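Local atomic coordinates of phosphoribosylformylglycinamidine synthase 2 (Thermus thermophilus, PDB entry 3VIU), a protein that belongs to the PurM-like (AIR synthase related) family, is built from two such N- and C-terminal domain pairs, and binds ADP and magnesium. Residues W435-Q449 with P537-V549. Residues are numbered along the deposited sequence; the frame is centred on the assembly and turned at random.
Sequences WIKGTRLGVAAKVDQ and PTAMVGVVGVLEV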
loop_
_atom_site.group_PDB
_atom_site.type_symbol
_atom_site.label_atom_id
_atom_site.label_comp_id
_atom_site.label_asym_id
_atom_site.label_seq_id
_atom_site.Cartn_x
_atom_site.Cartn_y
_atom_site.Cartn_z
ATOM N N TRP A 435 3.380 18.557 -1.739
ATOM C CA TRP A 435 3.587 19.819 -1.042
ATOM C C TRP A 435 2.280 20.379 -0.494
ATOM O O TRP A 435 1.272 20.439 -1.193
ATOM C CB TRP A 435 4.236 20.833 -1.993
ATOM C CG TRP A 435 4.223 22.266 -1.517
ATOM C CD1 TRP A 435 4.513 22.721 -0.258
ATOM C CD2 TRP A 435 3.998 23.430 -2.319
ATOM N NE1 TRP A 435 4.488 24.096 -0.232
ATOM C CE2 TRP A 435 4.175 24.558 -1.482
ATOM C CE3 TRP A 435 3.666 23.632 -3.666
ATOM C CZ2 TRP A 435 4.033 25.867 -1.948
ATOM C CZ3 TRP A 435 3.524 24.939 -4.131
ATOM C CH2 TRP A 435 3.707 26.038 -3.271
ATOM N N ILE A 436 2.297 20.765 0.774
ATOM C CA ILE A 436 1.120 21.343 1.391
ATOM C C ILE A 436 1.225 22.851 1.196
ATOM O O ILE A 436 1.996 23.523 1.886
ATOM C CB ILE A 436 1.058 21.033 2.883
ATOM C CG1 ILE A 436 0.965 19.525 3.092
ATOM C CG2 ILE A 436 -0.140 21.729 3.502
ATOM C CD1 ILE A 436 1.067 19.110 4.531
ATOM N N LYS A 437 0.449 23.366 0.244
ATOM C CA LYS A 437 0.446 24.786 -0.082
ATOM C C LYS A 437 0.196 25.657 1.135
ATOM O O LYS A 437 -0.594 25.310 2.006
ATOM C CB LYS A 437 -0.613 25.085 -1.148
ATOM C CG LYS A 437 -0.381 24.403 -2.482
ATOM C CD LYS A 437 -1.474 24.798 -3.459
ATOM C CE LYS A 437 -1.400 23.989 -4.738
ATOM N NZ LYS A 437 -0.101 24.189 -5.432
ATOM N N GLY A 438 0.877 26.797 1.179
ATOM C CA GLY A 438 0.720 27.706 2.296
ATOM C C GLY A 438 1.686 27.386 3.422
ATOM O O GLY A 438 1.787 28.144 4.388
ATOM N N THR A 439 2.394 26.261 3.302
ATOM C CA THR A 439 3.361 25.853 4.314
ATOM C C THR A 439 4.667 25.440 3.661
ATOM O O THR A 439 4.800 25.449 2.437
ATOM C CB THR A 439 2.878 24.636 5.130
ATOM O OG1 THR A 439 3.150 23.429 4.399
ATOM C CG2 THR A 439 1.385 24.739 5.417
ATOM N N ARG A 440 5.629 25.062 4.494
ATOM C CA ARG A 440 6.923 24.613 4.014
ATOM C C ARG A 440 6.948 23.096 4.108
ATOM O O ARG A 440 7.960 22.460 3.837
ATOM C CB ARG A 440 8.015 25.194 4.887
ATOM C CG ARG A 440 7.923 26.699 5.025
ATOM C CD ARG A 440 8.951 27.181 6.008
ATOM N NE ARG A 440 10.272 26.692 5.644
ATOM C CZ ARG A 440 11.334 26.789 6.427
ATOM N NH1 ARG A 440 11.218 27.358 7.622
ATOM N NH2 ARG A 440 12.508 26.323 6.011
ATOM N N LEU A 441 5.810 22.528 4.488
ATOM C CA LEU A 441 5.685 21.092 4.656
ATOM C C LEU A 441 5.498 20.292 3.377
ATOM O O LEU A 441 4.833 20.722 2.431
ATOM C CB LEU A 441 4.531 20.782 5.608
ATOM C CG LEU A 441 4.673 21.362 7.014
ATOM C CD1 LEU A 441 3.384 21.140 7.786
ATOM C CD2 LEU A 441 5.856 20.714 7.718
ATOM N N GLY A 442 6.099 19.108 3.383
ATOM C CA GLY A 442 6.011 18.192 2.268
ATOM C C GLY A 442 5.818 16.798 2.830
ATOM O O GLY A 442 6.462 16.424 3.813
ATOM N N VAL A 443 4.916 16.034 2.220
ATOM C CA VAL A 443 4.634 14.669 2.652
ATOM C C VAL A 443 5.156 13.702 1.599
ATOM O O VAL A 443 4.789 13.809 0.431
ATOM C CB VAL A 443 3.126 14.453 2.812
ATOM C CG1 VAL A 443 2.854 13.057 3.330
ATOM C CG2 VAL A 443 2.550 15.514 3.741
ATOM N N ALA A 444 6.016 12.770 2.009
ATOM C CA ALA A 444 6.583 11.791 1.090
ATOM C C ALA A 444 5.954 10.415 1.305
ATOM O O ALA A 444 5.644 10.034 2.433
ATOM C CB ALA A 444 8.090 11.713 1.271
ATOM N N ALA A 445 5.781 9.669 0.217
ATOM C CA ALA A 445 5.171 8.350 0.282
ATOM C C ALA A 445 5.709 7.384 -0.764
ATOM O O ALA A 445 6.047 7.770 -1.884
ATOM C CB ALA A 445 3.660 8.479 0.124
ATOM N N LYS A 446 5.766 6.113 -0.392
ATOM C CA LYS A 446 6.237 5.087 -1.296
ATOM C C LYS A 446 5.740 3.724 -0.817
ATOM O O LYS A 446 5.511 3.520 0.373
ATOM C CB LYS A 446 7.766 5.106 -1.344
ATOM C CG LYS A 446 8.369 4.817 -2.719
ATOM C CD LYS A 446 8.226 3.374 -3.108
ATOM C CE LYS A 446 8.844 3.120 -4.472
ATOM N NZ LYS A 446 8.162 3.921 -5.519
ATOM N N VAL A 447 5.550 2.802 -1.751
ATOM C CA VAL A 447 5.113 1.452 -1.420
ATOM C C VAL A 447 6.079 0.504 -2.123
ATOM O O VAL A 447 6.387 0.703 -3.295
ATOM C CB VAL A 447 3.666 1.198 -1.899
ATOM C CG1 VAL A 447 3.521 1.564 -3.361
ATOM C CG2 VAL A 447 3.305 -0.254 -1.697
ATOM N N ASP A 448 6.577 -0.508 -1.415
ATOM C CA ASP A 448 7.523 -1.455 -2.018
ATOM C C ASP A 448 7.378 -2.893 -1.548
ATOM O O ASP A 448 6.764 -3.176 -0.526
ATOM C CB ASP A 448 8.980 -1.081 -1.703
ATOM C CG ASP A 448 9.459 0.161 -2.415
ATOM O OD1 ASP A 448 9.652 1.178 -1.715
ATOM O OD2 ASP A 448 9.663 0.118 -3.657
ATOM N N GLN A 449 7.992 -3.780 -2.325
ATOM C CA GLN A 449 8.110 -5.210 -2.062
ATOM C C GLN A 449 8.676 -5.854 -3.317
ATOM O O GLN A 449 8.320 -5.489 -4.445
ATOM C CB GLN A 449 6.792 -5.870 -1.620
ATOM C CG GLN A 449 5.904 -6.430 -2.696
ATOM C CD GLN A 449 6.370 -7.760 -3.270
ATOM O OE1 GLN A 449 6.653 -8.722 -2.545
ATOM N NE2 GLN A 449 6.423 -7.824 -4.590
ATOM N N PRO A 537 5.011 -14.672 -1.356
ATOM C CA PRO A 537 4.520 -13.915 -0.199
ATOM C C PRO A 537 4.676 -12.437 -0.546
ATOM O O PRO A 537 5.733 -12.015 -1.001
ATOM C CB PRO A 537 5.449 -14.362 0.923
ATOM C CG PRO A 537 5.742 -15.782 0.547
ATOM C CD PRO A 537 5.997 -15.683 -0.945
ATOM N N THR A 538 3.626 -11.653 -0.347
ATOM C CA THR A 538 3.702 -10.252 -0.716
ATOM C C THR A 538 3.264 -9.257 0.351
ATOM O O THR A 538 2.073 -9.090 0.622
ATOM C CB THR A 538 2.879 -9.996 -1.996
ATOM O OG1 THR A 538 3.379 -10.818 -3.052
ATOM C CG2 THR A 538 2.992 -8.548 -2.425
ATOM N N ALA A 539 4.240 -8.594 0.955
ATOM C CA ALA A 539 3.953 -7.581 1.953
ATOM C C ALA A 539 4.239 -6.239 1.286
ATOM O O ALA A 539 5.393 -5.817 1.179
ATOM C CB ALA A 539 4.843 -7.769 3.179
HETATM N N MSE A 540 3.186 -5.583 0.817
HETATM C CA MSE A 540 3.333 -4.286 0.180
HETATM C C MSE A 540 3.357 -3.235 1.272
HETATM O O MSE A 540 2.340 -2.919 1.879
HETATM C CB MSE A 540 2.192 -4.064 -0.804
HETATM C CG MSE A 540 2.282 -5.025 -1.975
HETATM SE SE MSE A 540 0.611 -5.308 -2.911
HETATM C CE MSE A 540 1.336 -5.793 -4.652
ATOM N N VAL A 541 4.551 -2.721 1.526
ATOM C CA VAL A 541 4.785 -1.734 2.564
ATOM C C VAL A 541 4.710 -0.300 2.076
ATOM O O VAL A 541 5.447 0.102 1.180
ATOM C CB VAL A 541 6.169 -1.957 3.203
ATOM C CG1 VAL A 541 6.424 -0.923 4.297
ATOM C CG2 VAL A 541 6.248 -3.377 3.763
ATOM N N GLY A 542 3.807 0.462 2.686
ATOM C CA GLY A 542 3.643 1.857 2.343
ATOM C C GLY A 542 4.183 2.674 3.500
ATOM O O GLY A 542 3.838 2.421 4.658
ATOM N N VAL A 543 5.042 3.637 3.192
ATOM C CA VAL A 543 5.631 4.479 4.215
ATOM C C VAL A 543 5.373 5.952 3.953
ATOM O O VAL A 543 5.495 6.426 2.825
ATOM C CB VAL A 543 7.165 4.276 4.306
ATOM C CG1 VAL A 543 7.782 5.358 5.200
ATOM C CG2 VAL A 543 7.476 2.893 4.857
ATOM N N VAL A 544 5.019 6.673 5.008
ATOM C CA VAL A 544 4.771 8.095 4.900
ATOM C C VAL A 544 5.789 8.821 5.765
ATOM O O VAL A 544 6.137 8.362 6.848
ATOM C CB VAL A 544 3.342 8.473 5.375
ATOM C CG1 VAL A 544 3.200 9.989 5.443
ATOM C CG2 VAL A 544 2.306 7.907 4.417
ATOM N N GLY A 545 6.272 9.952 5.267
ATOM C CA GLY A 545 7.226 10.750 6.011
ATOM C C GLY A 545 7.007 12.216 5.692
ATOM O O GLY A 545 6.222 12.543 4.805
ATOM N N VAL A 546 7.688 13.105 6.405
ATOM C CA VAL A 546 7.537 14.525 6.145
ATOM C C VAL A 546 8.888 15.193 5.991
ATOM O O VAL A 546 9.906 14.667 6.446
ATOM C CB VAL A 546 6.763 15.224 7.275
ATOM C CG1 VAL A 546 7.498 15.046 8.596
ATOM C CG2 VAL A 546 6.585 16.695 6.943
ATOM N N LEU A 547 8.892 16.352 5.341
ATOM C CA LEU A 547 10.118 17.102 5.124
ATOM C C LEU A 547 9.771 18.546 4.783
ATOM O O LEU A 547 8.604 18.896 4.650
ATOM C CB LEU A 547 10.922 16.490 3.974
ATOM C CG LEU A 547 10.328 16.605 2.564
ATOM C CD1 LEU A 547 11.390 16.233 1.549
ATOM C CD2 LEU A 547 9.117 15.703 2.412
ATOM N N GLU A 548 10.789 19.386 4.668
ATOM C CA GLU A 548 10.571 20.772 4.295
ATOM C C GLU A 548 10.804 20.777 2.806
ATOM O O GLU A 548 11.898 20.459 2.350
ATOM C CB GLU A 548 11.571 21.708 4.978
ATOM C CG GLU A 548 11.468 21.726 6.493
ATOM C CD GLU A 548 12.171 22.923 7.113
ATOM O OE1 GLU A 548 13.368 23.134 6.798
ATOM O OE2 GLU A 548 11.523 23.646 7.914
ATOM N N VAL A 549 9.766 21.114 2.054
ATOM C CA VAL A 549 9.838 21.150 0.602
ATOM C C VAL A 549 11.109 21.834 0.108
ATOM O O VAL A 549 11.630 21.510 -0.956
ATOM C CB VAL A 549 8.625 21.886 0.030
ATOM C CG1 VAL A 549 8.661 21.865 -1.482
ATOM C CG2 VAL A 549 7.366 21.242 0.541
#
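Gly442, Ala444, Lys446 and Asp448 pair respectively with Leu547, Gly545, Val543 and Val541, each pair through two backbone hydrogen bonds, making strands 441-448 and 538-548 antiparallel neighbours inside the mixed sheet of a PurM-like N-terminal domain. A ninth bond, Val549 N to Arg440 O at 2.9 Å, closes the ladder. Between these rungs CA-H...O contacts fill the non-hydrogen-bonded pairs, among them Val447 CA to Val541 O.

Apolar contacts run along both faces. On one, Val443 CG1 meets Val544 CG1 at 3.7 Å; a first torsion near 180° in both valines turns these two branches to each other. Leu178 of strand 172-182 covers this pair. On the other face Leu547 CD2 lies 4.3 Å from Ala444 CB and makes a close methyl-to-carbonyl approach to Gly442 O, over a glycine, while Val541 and Val543 pack on helix 458-475. Beside the type II turn from Ile436 to Thr439, Val549 CG2 approaches the Trp435 indole obliquely, 3.3 Å from CD1, while Trp435 NE1 donates almost in its ring plane to Thr439 O at 3.0 Å, which fixes the ring's rotation.

The charged pair is looser: Arg440 and Glu548 run side by side, with OE2 over one guanidinium face and OE1 3.4 Å from Arg440 NH2 but well out of plane, so attraction rests on charge alone; Lys551 also pairs with OE1. Asp448 OD1 is held by Asn472, a magnesium ligand, and Lys446 lies near that ion. Direction and register are therefore set mainly by the backbone ladder, while Val443 and Val544 face strand 172-182 and Val541 and Val543 face helix 458-475.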